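Local coordinates for ribosome maturation protein SDO1 homolog (Methanothermobacter thermautotrophicus, PDB 2WBM) that probably acts in ribosome maturation as an RNA- and ribosome-binding, conformationally flexible archaeal member of the SDO1/SBDS family, at residues A[60-69]-A[93-101]. Residues are numbered along the deposited sequence; the frame is centred on the assembly and turned at random.
Sequences VEDVLAVQEV and PLEVTPVIL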
loop_
_atom_site.group_PDB
_atom_site.type_symbol
_atom_site.label_atom_id
_atom_site.label_comp_id
_atom_site.label_asym_id
_atom_site.label_seq_id
_atom_site.Cartn_x
_atom_site.Cartn_y
_atom_site.Cartn_z
ATOM N N VAL A 60 15.163 -6.460 11.046
ATOM C CA VAL A 60 14.491 -6.765 12.291
ATOM C C VAL A 60 14.626 -5.618 13.314
ATOM O O VAL A 60 13.679 -5.345 14.070
ATOM C CB VAL A 60 14.917 -8.152 12.867
ATOM C CG1 VAL A 60 16.326 -8.133 13.450
ATOM C CG2 VAL A 60 13.918 -8.610 13.905
ATOM N N GLU A 61 15.777 -4.939 13.307
ATOM C CA GLU A 61 16.012 -3.806 14.205
ATOM C C GLU A 61 14.998 -2.684 13.967
ATOM O O GLU A 61 14.588 -2.009 14.906
ATOM C CB GLU A 61 17.441 -3.275 14.076
ATOM C CG GLU A 61 18.487 -4.264 14.584
ATOM C CD GLU A 61 19.044 -5.185 13.497
ATOM O OE1 GLU A 61 18.368 -5.414 12.467
ATOM O OE2 GLU A 61 20.177 -5.683 13.681
ATOM N N ASP A 62 14.570 -2.506 12.724
ATOM C CA ASP A 62 13.577 -1.474 12.435
ATOM C C ASP A 62 12.144 -1.912 12.791
ATOM O O ASP A 62 11.275 -1.074 13.007
ATOM C CB ASP A 62 13.697 -1.003 10.995
ATOM C CG ASP A 62 15.024 -0.272 10.736
ATOM O OD1 ASP A 62 15.557 0.390 11.661
ATOM O OD2 ASP A 62 15.540 -0.377 9.620
ATOM N N VAL A 63 11.915 -3.216 12.851
ATOM C CA VAL A 63 10.594 -3.758 13.187
ATOM C C VAL A 63 10.288 -3.599 14.692
ATOM O O VAL A 63 9.168 -3.249 15.070
ATOM C CB VAL A 63 10.471 -5.243 12.765
ATOM C CG1 VAL A 63 9.121 -5.813 13.186
ATOM C CG2 VAL A 63 10.642 -5.397 11.262
ATOM N N LEU A 64 11.294 -3.844 15.536
ATOM C CA LEU A 64 11.095 -3.882 17.000
ATOM C C LEU A 64 10.922 -2.512 17.627
ATOM O O LEU A 64 11.721 -1.629 17.397
ATOM C CB LEU A 64 12.271 -4.589 17.683
ATOM C CG LEU A 64 12.259 -6.106 17.501
ATOM C CD1 LEU A 64 13.653 -6.658 17.736
ATOM C CD2 LEU A 64 11.238 -6.779 18.447
ATOM N N ALA A 65 9.890 -2.361 18.458
ATOM C CA ALA A 65 9.713 -1.143 19.260
ATOM C C ALA A 65 10.783 -1.039 20.380
ATOM O O ALA A 65 11.271 0.055 20.694
ATOM C CB ALA A 65 8.322 -1.136 19.874
ATOM N N VAL A 66 11.087 -2.191 20.974
ATOM C CA VAL A 66 12.180 -2.359 21.952
ATOM C C VAL A 66 12.788 -3.730 21.691
ATOM O O VAL A 66 12.088 -4.657 21.271
ATOM C CB VAL A 66 11.694 -2.279 23.447
ATOM C CG1 VAL A 66 11.271 -0.861 23.810
ATOM C CG2 VAL A 66 10.552 -3.280 23.715
ATOM N N GLN A 67 14.088 -3.873 21.933
ATOM C CA GLN A 67 14.741 -5.164 21.689
ATOM C C GLN A 67 14.634 -6.055 22.919
ATOM O O GLN A 67 15.634 -6.335 23.574
ATOM C CB GLN A 67 16.209 -4.964 21.280
ATOM C CG GLN A 67 16.370 -4.126 20.024
ATOM C CD GLN A 67 17.823 -4.016 19.577
ATOM O OE1 GLN A 67 18.727 -4.540 20.224
ATOM N NE2 GLN A 67 18.052 -3.297 18.483
ATOM N N GLU A 68 13.409 -6.469 23.240
ATOM C CA GLU A 68 13.158 -7.291 24.431
ATOM C C GLU A 68 12.144 -8.345 24.048
ATOM O O GLU A 68 11.229 -8.074 23.258
ATOM C CB GLU A 68 12.587 -6.466 25.583
ATOM C CG GLU A 68 13.486 -5.367 26.056
ATOM C CD GLU A 68 12.860 -4.589 27.200
ATOM O OE1 GLU A 68 11.821 -3.947 26.950
ATOM O OE2 GLU A 68 13.408 -4.611 28.317
ATOM N N VAL A 69 12.315 -9.541 24.592
ATOM C CA VAL A 69 11.361 -10.622 24.355
ATOM C C VAL A 69 10.549 -10.788 25.636
ATOM O O VAL A 69 11.098 -10.971 26.739
ATOM C CB VAL A 69 12.052 -11.941 23.946
ATOM C CG1 VAL A 69 10.996 -13.043 23.740
ATOM C CG2 VAL A 69 12.889 -11.744 22.651
ATOM N N PRO A 93 17.563 -11.392 21.420
ATOM C CA PRO A 93 16.262 -10.893 20.912
ATOM C C PRO A 93 16.244 -10.628 19.403
ATOM O O PRO A 93 15.189 -10.744 18.781
ATOM C CB PRO A 93 16.079 -9.572 21.664
ATOM C CG PRO A 93 16.809 -9.798 22.954
ATOM C CD PRO A 93 18.067 -10.552 22.527
ATOM N N LEU A 94 17.397 -10.283 18.823
ATOM C CA LEU A 94 17.459 -10.024 17.380
ATOM C C LEU A 94 17.449 -11.331 16.576
ATOM O O LEU A 94 17.204 -11.317 15.373
ATOM C CB LEU A 94 18.672 -9.152 17.020
ATOM C CG LEU A 94 18.645 -7.742 17.653
ATOM C CD1 LEU A 94 19.876 -6.919 17.306
ATOM C CD2 LEU A 94 17.360 -6.972 17.284
ATOM N N GLU A 95 17.722 -12.446 17.248
ATOM C CA GLU A 95 17.681 -13.758 16.594
ATOM C C GLU A 95 16.355 -14.461 16.895
ATOM O O GLU A 95 15.859 -15.239 16.082
ATOM C CB GLU A 95 18.882 -14.624 16.992
ATOM C CG GLU A 95 20.219 -14.104 16.444
ATOM C CD GLU A 95 21.432 -14.896 16.915
ATOM O OE1 GLU A 95 21.286 -15.816 17.748
ATOM O OE2 GLU A 95 22.553 -14.594 16.446
ATOM N N VAL A 96 15.776 -14.174 18.054
ATOM C CA VAL A 96 14.475 -14.738 18.409
ATOM C C VAL A 96 13.344 -14.082 17.603
ATOM O O VAL A 96 12.423 -14.757 17.130
ATOM C CB VAL A 96 14.217 -14.617 19.926
ATOM C CG1 VAL A 96 12.760 -14.980 20.272
ATOM C CG2 VAL A 96 15.196 -15.505 20.694
ATOM N N THR A 97 13.413 -12.761 17.472
ATOM C CA THR A 97 12.325 -11.996 16.854
ATOM C C THR A 97 11.941 -12.443 15.421
ATOM O O THR A 97 10.740 -12.548 15.126
ATOM C CB THR A 97 12.605 -10.478 16.929
ATOM O OG1 THR A 97 12.584 -10.071 18.300
ATOM C CG2 THR A 97 11.570 -9.692 16.138
ATOM N N PRO A 98 12.927 -12.710 14.534
ATOM C CA PRO A 98 12.545 -13.169 13.180
ATOM C C PRO A 98 11.741 -14.459 13.208
ATOM O O PRO A 98 10.855 -14.638 12.364
ATOM C CB PRO A 98 13.889 -13.417 12.493
ATOM C CG PRO A 98 14.846 -12.513 13.197
ATOM C CD PRO A 98 14.384 -12.479 14.628
ATOM N N VAL A 99 12.029 -15.341 14.168
ATOM C CA VAL A 99 11.258 -16.592 14.313
ATOM C C VAL A 99 9.822 -16.286 14.774
ATOM O O VAL A 99 8.849 -16.827 14.224
ATOM C CB VAL A 99 11.939 -17.602 15.270
ATOM C CG1 VAL A 99 11.159 -18.920 15.294
ATOM C CG2 VAL A 99 13.389 -17.857 14.812
ATOM N N ILE A 100 9.691 -15.394 15.748
ATOM C CA ILE A 100 8.358 -15.011 16.223
ATOM C C ILE A 100 7.568 -14.371 15.073
ATOM O O ILE A 100 6.401 -14.715 14.838
ATOM C CB ILE A 100 8.400 -14.093 17.447
ATOM C CG1 ILE A 100 9.035 -14.826 18.636
ATOM C CG2 ILE A 100 6.980 -13.634 17.806
ATOM C CD1 ILE A 100 9.167 -13.961 19.896
ATOM N N LEU A 101 8.206 -13.464 14.338
ATOM C CA LEU A 101 7.534 -12.810 13.202
ATOM C C LEU A 101 7.111 -13.770 12.091
ATOM O O LEU A 101 6.011 -13.652 11.508
ATOM C CB LEU A 101 8.415 -11.692 12.629
ATOM C CG LEU A 101 8.538 -10.440 13.508
ATOM C CD1 LEU A 101 9.638 -9.542 12.982
ATOM C CD2 LEU A 101 7.199 -9.683 13.575
#
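With chi1 of Val60 at 73°, CG2 stands anti to the backbone N and is carried onto Thr97, while CG1 sits between N and the carbonyl carbon, close to Leu94 O. The methyl pair is tight, Val60 CG2 lying 3.4 Å from Thr97 CG2, and the same CG2 also brushes the ring of Pro98. In Thr97 a chi1 of -66° sets CG2 anti to its own N and turns OG1 back along the helix, where it donates to Pro93 O over 2.7 Å. That carbonyl is gripped from both faces of its plane, since the amide of Thr97 binds it as well. The threonine thus spends its hydroxyl on its own helix and meets the tip of Leu64 end-on, with OG1 3.6 Å from Leu64 CD2.

Leu94 reaches into the bend of 60-69. Its CD2 lies 3.7 Å from Leu64 CD1 and 3.8 Å from Gln67 CD, and Glu61 crosses its end nearly at a right angle, touching through CG and through OE2, which lies against Leu94 CD1. Beyond the inverse gamma turn centred on Gln67, Val69 CG2 packs 4.0 Å from both Pro93 CB and Val96 CG1. Toward the other end, Val63 CG1 slides past Leu101 CD1 at 3.8 Å.

The contact is van der Waals packing, mainly of apolar side chains, and strand 37-43 closes its inner side, Val41 touching both Leu64 and Thr97. Short helix 60-63 and its trailing loop are thereby packed along most of helix 93-103, part of the alpha/beta core of the SBDS N-terminal domain, in which helices lie against a three-stranded antiparallel sheet.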